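Local coordinates for protein cellulase (Uncultured bacterium, PDB 6XSO) that probably hydrolyses internal beta-1,4-glycosidic bonds of cellulose and related plant cell-wall polysaccharides as a broad-specificity family 5 endoglucanase, at residues W48-T51 against V52-E55; V332-F335 against V336-K340. All blocks are in the same frame, centred on the assembly; numbering follows the deposited sequence.

Contact 1 comes first along the chain and contact 2 much later, and both belong to the same eight-stranded parallel TIM barrel. Contact 1 lies in the connection after strand 31-34, the first strand, where a loop turns into the short helix 51-55. Contact 2 is a pair of turns inside helix 325-341, which links the seventh strand, 304-309, to the eighth, 345-349. Their centres are about 37 Å apart, on opposite sides of the chain's centre, and their nearest atoms remain about 25 Å apart. They are thus independent local features of one barrel: one starts a short helix in the connection after the first strand, the other belongs to the outer layer of helices near the closing strand, and each ties a different helix to its surroundings.

Contact 1: residues W48-T51 against V52-E55; sequences WTTT and VQHE. With NA (sodium ion), chain D.
V52 sets its CB 3.8 Å from T50 OG1, just as the chain turns from loop into helix. Q53 then ties the start of the helix to the loop. T50 stands at the N-cap, and its OG1 accepts from Q53 N (3.1 Å). Threonine suits the place because its short hydroxyl can accept a first-turn N-H; chi1 of 73°, with OG1 between the backbone N and the carbonyl carbon, brings it there. The extended Q53 side chain runs back past W48, and OE1 takes the N-H of T49 at 2.8 Å in a nearly straight bond (168°). From the same amide NE2 reaches T49 OG1 only weakly, at 3.3 Å. W48 O, meanwhile, binds the sodium ion at 2.3 Å, and five waters complete its six ligands. H54 lays CB over the face of the W48 five-membered ring, 3.7 Å from its centroid, a CH-pi contact; the two rings themselves barely overlap. The imidazole nitrogens are held by E88 and by L39 O. E55 N closes a helical turn on T51 O, and water 1 bridges T51 OG1 to E55 OE1, donating to the carboxylate at 2.8 Å. That carboxylate also meets T63 and pairs with R102. Through R102, and through W99 stacked on H54, the short helix rests against helix 97-111, in the connection that follows barrel strand 31-34.

Contact 2: residues V332-F335 against V336-K340; sequences VDDF and VAQAK
Two successive turns of helix 325-341, one of the alpha-helices wrapped round the TIM barrel, make this contact, and its regular i to i+4 ladder joins V336 N to V332 O (3.0 Å), A337 N to D333 O, Q338 N to D334 O (2.8 Å) and A339 N to F335 O. Each residue type follows the face it occupies. The compact aliphatic V332 and V336 pack on helix 366-377, F335 stacks its ring on W309 of strand 304-309, and the small A339 touches T346, as suits a close approach of helix to strand. Within the helix, V336 CG2 rests 3.5 Å from V332 O, and A339 CB sits 3.4 Å from F335 O. D333 points its CB away from the following turn, and its carboxylate forms a salt bridge with R371. D334, with CG anti to the backbone N (chi1 176°), and Q338, with CG beside its own N (chi1 -69°), bring carboxylate and amide together, and Q338 NE2 also donates to R283 O. An alanine in place of D334 would remove the carboxylate and would probably leave the Q338 amide freer to turn. As it stands, the carboxylate and amide planes lie 68° apart, NE2 reaches OD1 weakly, and Q338 NE2 meets D334 OD2 at 2.7 Å on its syn side, slightly out of the carboxylate plane.

Contact 1: residues W48-T51 against V52-E55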
loop_
_atom_site.group_PDB
_atom_site.type_symbol
_atom_site.label_atom_id
_atom_site.label_comp_id
_atom_site.label_asym_id
_atom_site.label_seq_id
_atom_site.Cartn_x
_atom_site.Cartn_y
_atom_site.Cartn_z
ATOM N N TRP A 48 -7.926 22.162 -6.419
ATOM C CA TRP A 48 -8.616 22.200 -5.144
ATOM C C TRP A 48 -8.343 23.498 -4.391
ATOM O O TRP A 48 -7.256 24.073 -4.475
ATOM C CB TRP A 48 -8.140 21.062 -4.250
ATOM C CG TRP A 48 -8.183 19.675 -4.812
ATOM C CD1 TRP A 48 -7.213 18.734 -4.693
ATOM C CD2 TRP A 48 -9.242 19.071 -5.564
ATOM N NE1 TRP A 48 -7.608 17.561 -5.293
ATOM C CE2 TRP A 48 -8.840 17.751 -5.858
ATOM C CE3 TRP A 48 -10.483 19.518 -6.028
ATOM C CZ2 TRP A 48 -9.641 16.868 -6.587
ATOM C CZ3 TRP A 48 -11.282 18.628 -6.752
ATOM C CH2 TRP A 48 -10.855 17.325 -7.019
ATOM N N THR A 49 -9.343 23.939 -3.619
ATOM C CA THR A 49 -9.167 25.004 -2.642
ATOM C C THR A 49 -9.483 24.583 -1.211
ATOM O O THR A 49 -9.247 25.381 -0.292
ATOM C CB THR A 49 -10.037 26.225 -2.993
ATOM O OG1 THR A 49 -11.419 25.842 -3.057
ATOM C CG2 THR A 49 -9.606 26.838 -4.315
ATOM N N THR A 50 -10.032 23.383 -0.995
ATOM C CA THR A 50 -10.246 22.854 0.346
ATOM C C THR A 50 -9.828 21.389 0.388
ATOM O O THR A 50 -9.808 20.697 -0.640
ATOM C CB THR A 50 -11.717 22.894 0.778
ATOM O OG1 THR A 50 -12.451 21.888 0.068
ATOM C CG2 THR A 50 -12.331 24.258 0.499
ATOM N N THR A 51 -9.512 20.900 1.592
ATOM C CA THR A 51 -9.182 19.482 1.703
ATOM C C THR A 51 -10.398 18.612 1.406
ATOM O O THR A 51 -10.255 17.477 0.938
ATOM C CB THR A 51 -8.624 19.116 3.079
ATOM O OG1 THR A 51 -9.641 19.231 4.079
ATOM C CG2 THR A 51 -7.472 19.973 3.464
ATOM N N VAL A 52 -11.598 19.117 1.678
ATOM C CA VAL A 52 -12.805 18.316 1.488
ATOM C C VAL A 52 -12.993 17.978 0.020
ATOM O O VAL A 52 -13.418 16.872 -0.329
ATOM C CB VAL A 52 -14.015 19.074 2.064
ATOM C CG1 VAL A 52 -15.320 18.387 1.712
ATOM C CG2 VAL A 52 -13.864 19.215 3.574
ATOM N N GLN A 53 -12.720 18.946 -0.860
ATOM C CA GLN A 53 -12.881 18.709 -2.289
ATOM C C GLN A 53 -12.040 17.524 -2.739
ATOM O O GLN A 53 -12.500 16.689 -3.519
ATOM C CB GLN A 53 -12.471 19.954 -3.068
ATOM C CG GLN A 53 -13.433 21.110 -2.945
ATOM C CD GLN A 53 -12.856 22.386 -3.488
ATOM O OE1 GLN A 53 -11.706 22.426 -3.921
ATOM N NE2 GLN A 53 -13.646 23.444 -3.462
ATOM N N HIS A 54 -10.812 17.434 -2.241
ATOM C CA HIS A 54 -9.921 16.331 -2.577
ATOM C C HIS A 54 -10.435 15.030 -1.981
ATOM O O HIS A 54 -10.605 14.035 -2.697
ATOM C CB HIS A 54 -8.543 16.727 -2.049
ATOM C CG HIS A 54 -7.473 15.691 -2.188
ATOM N ND1 HIS A 54 -6.141 16.036 -2.167
ATOM C CD2 HIS A 54 -7.509 14.341 -2.304
ATOM C CE1 HIS A 54 -5.403 14.948 -2.284
ATOM N NE2 HIS A 54 -6.207 13.908 -2.357
ATOM N N GLU A 55 -10.742 15.037 -0.683
ATOM C CA GLU A 55 -11.100 13.813 0.024
ATOM C C GLU A 55 -12.381 13.195 -0.511
ATOM O O GLU A 55 -12.530 11.964 -0.486
ATOM C CB GLU A 55 -11.256 14.133 1.512
ATOM C CG GLU A 55 -11.533 12.925 2.397
ATOM C CD GLU A 55 -11.227 13.184 3.861
ATOM O OE1 GLU A 55 -10.816 14.321 4.197
ATOM O OE2 GLU A 55 -11.452 12.265 4.692
HETATM NA NA NA D . -5.328 24.205 -3.265
HETATM O O HOH W 1 -11.226 17.046 4.372
HETATM O O HOH W 2 -5.590 26.599 -2.945
HETATM O O HOH W 3 -4.161 24.111 -5.443
HETATM O O HOH W 4 -3.551 24.800 -2.019
HETATM O O HOH W 5 -4.541 22.034 -3.150
HETATM O O HOH W 6 -6.611 23.475 -1.392
#

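Contact 2: residues V332-F335 against V336-K340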
loop_
_atom_site.group_PDB
_atom_site.type_symbol
_atom_site.label_atom_id
_atom_site.label_comp_id
_atom_site.label_asym_id
_atom_site.label_seq_id
_atom_site.Cartn_x
_atom_site.Cartn_y
_atom_site.Cartn_z
ATOM N N VAL A 332 -11.243 -16.184 0.482
ATOM C CA VAL A 332 -10.820 -15.346 1.609
ATOM C C VAL A 332 -10.222 -16.205 2.715
ATOM O O VAL A 332 -9.139 -15.915 3.244
ATOM C CB VAL A 332 -12.018 -14.523 2.129
ATOM C CG1 VAL A 332 -11.777 -14.001 3.541
ATOM C CG2 VAL A 332 -12.369 -13.409 1.146
ATOM N N ASP A 333 -10.957 -17.232 3.135
ATOM C CA ASP A 333 -10.488 -18.066 4.234
ATOM C C ASP A 333 -9.069 -18.553 3.969
ATOM O O ASP A 333 -8.197 -18.496 4.843
ATOM C CB ASP A 333 -11.386 -19.301 4.373
ATOM C CG ASP A 333 -12.756 -19.002 4.951
ATOM O OD1 ASP A 333 -13.018 -17.878 5.392
ATOM O OD2 ASP A 333 -13.594 -19.936 4.959
ATOM N N ASP A 334 -8.841 -19.085 2.766
ATOM C CA ASP A 334 -7.556 -19.709 2.453
ATOM C C ASP A 334 -6.461 -18.670 2.221
ATOM O O ASP A 334 -5.301 -18.894 2.593
ATOM C CB ASP A 334 -7.717 -20.624 1.240
ATOM C CG ASP A 334 -6.399 -21.239 0.800
ATOM O OD1 ASP A 334 -5.953 -22.205 1.472
ATOM O OD2 ASP A 334 -5.839 -20.742 -0.211
ATOM N N PHE A 335 -6.797 -17.551 1.571
ATOM C CA PHE A 335 -5.813 -16.503 1.288
ATOM C C PHE A 335 -5.262 -15.930 2.583
ATOM O O PHE A 335 -4.042 -15.838 2.772
ATOM C CB PHE A 335 -6.495 -15.415 0.457
ATOM C CG PHE A 335 -5.559 -14.374 -0.102
ATOM C CD1 PHE A 335 -4.947 -14.572 -1.318
ATOM C CD2 PHE A 335 -5.331 -13.189 0.577
ATOM C CE1 PHE A 335 -4.104 -13.605 -1.839
ATOM C CE2 PHE A 335 -4.496 -12.216 0.046
ATOM C CZ PHE A 335 -3.870 -12.438 -1.141
ATOM N N VAL A 336 -6.157 -15.587 3.515
ATOM C CA VAL A 336 -5.721 -15.050 4.800
ATOM C C VAL A 336 -4.897 -16.081 5.551
ATOM O O VAL A 336 -3.868 -15.749 6.144
ATOM C CB VAL A 336 -6.935 -14.561 5.612
ATOM C CG1 VAL A 336 -6.542 -14.235 7.051
ATOM C CG2 VAL A 336 -7.522 -13.314 4.929
ATOM N N ALA A 337 -5.339 -17.344 5.541
ATOM C CA ALA A 337 -4.633 -18.396 6.262
ATOM C C ALA A 337 -3.248 -18.641 5.676
ATOM O O ALA A 337 -2.268 -18.791 6.422
ATOM C CB ALA A 337 -5.433 -19.696 6.233
ATOM N N GLN A 338 -3.150 -18.735 4.347
ATOM C CA GLN A 338 -1.838 -19.002 3.760
ATOM C C GLN A 338 -0.883 -17.843 4.033
ATOM O O GLN A 338 0.299 -18.057 4.330
ATOM C CB GLN A 338 -1.950 -19.301 2.259
ATOM C CG GLN A 338 -2.632 -20.616 1.905
ATOM C CD GLN A 338 -2.223 -21.114 0.527
ATOM O OE1 GLN A 338 -1.038 -21.171 0.201
ATOM N NE2 GLN A 338 -3.206 -21.466 -0.290
ATOM N N ALA A 339 -1.385 -16.610 3.959
ATOM C CA ALA A 339 -0.567 -15.446 4.291
ATOM C C ALA A 339 -0.125 -15.487 5.746
ATOM O O ALA A 339 1.054 -15.269 6.052
ATOM C CB ALA A 339 -1.359 -14.170 3.985
ATOM N N LYS A 340 -1.044 -15.827 6.656
ATOM C CA LYS A 340 -0.716 -15.836 8.079
ATOM C C LYS A 340 0.383 -16.844 8.393
ATOM O O LYS A 340 1.266 -16.571 9.219
ATOM C CB LYS A 340 -1.979 -16.129 8.898
ATOM C CG LYS A 340 -1.808 -16.080 10.433
ATOM C CD LYS A 340 -3.084 -16.474 11.160
ATOM C CE LYS A 340 -2.932 -16.262 12.676
ATOM N NZ LYS A 340 -4.104 -16.778 13.450
#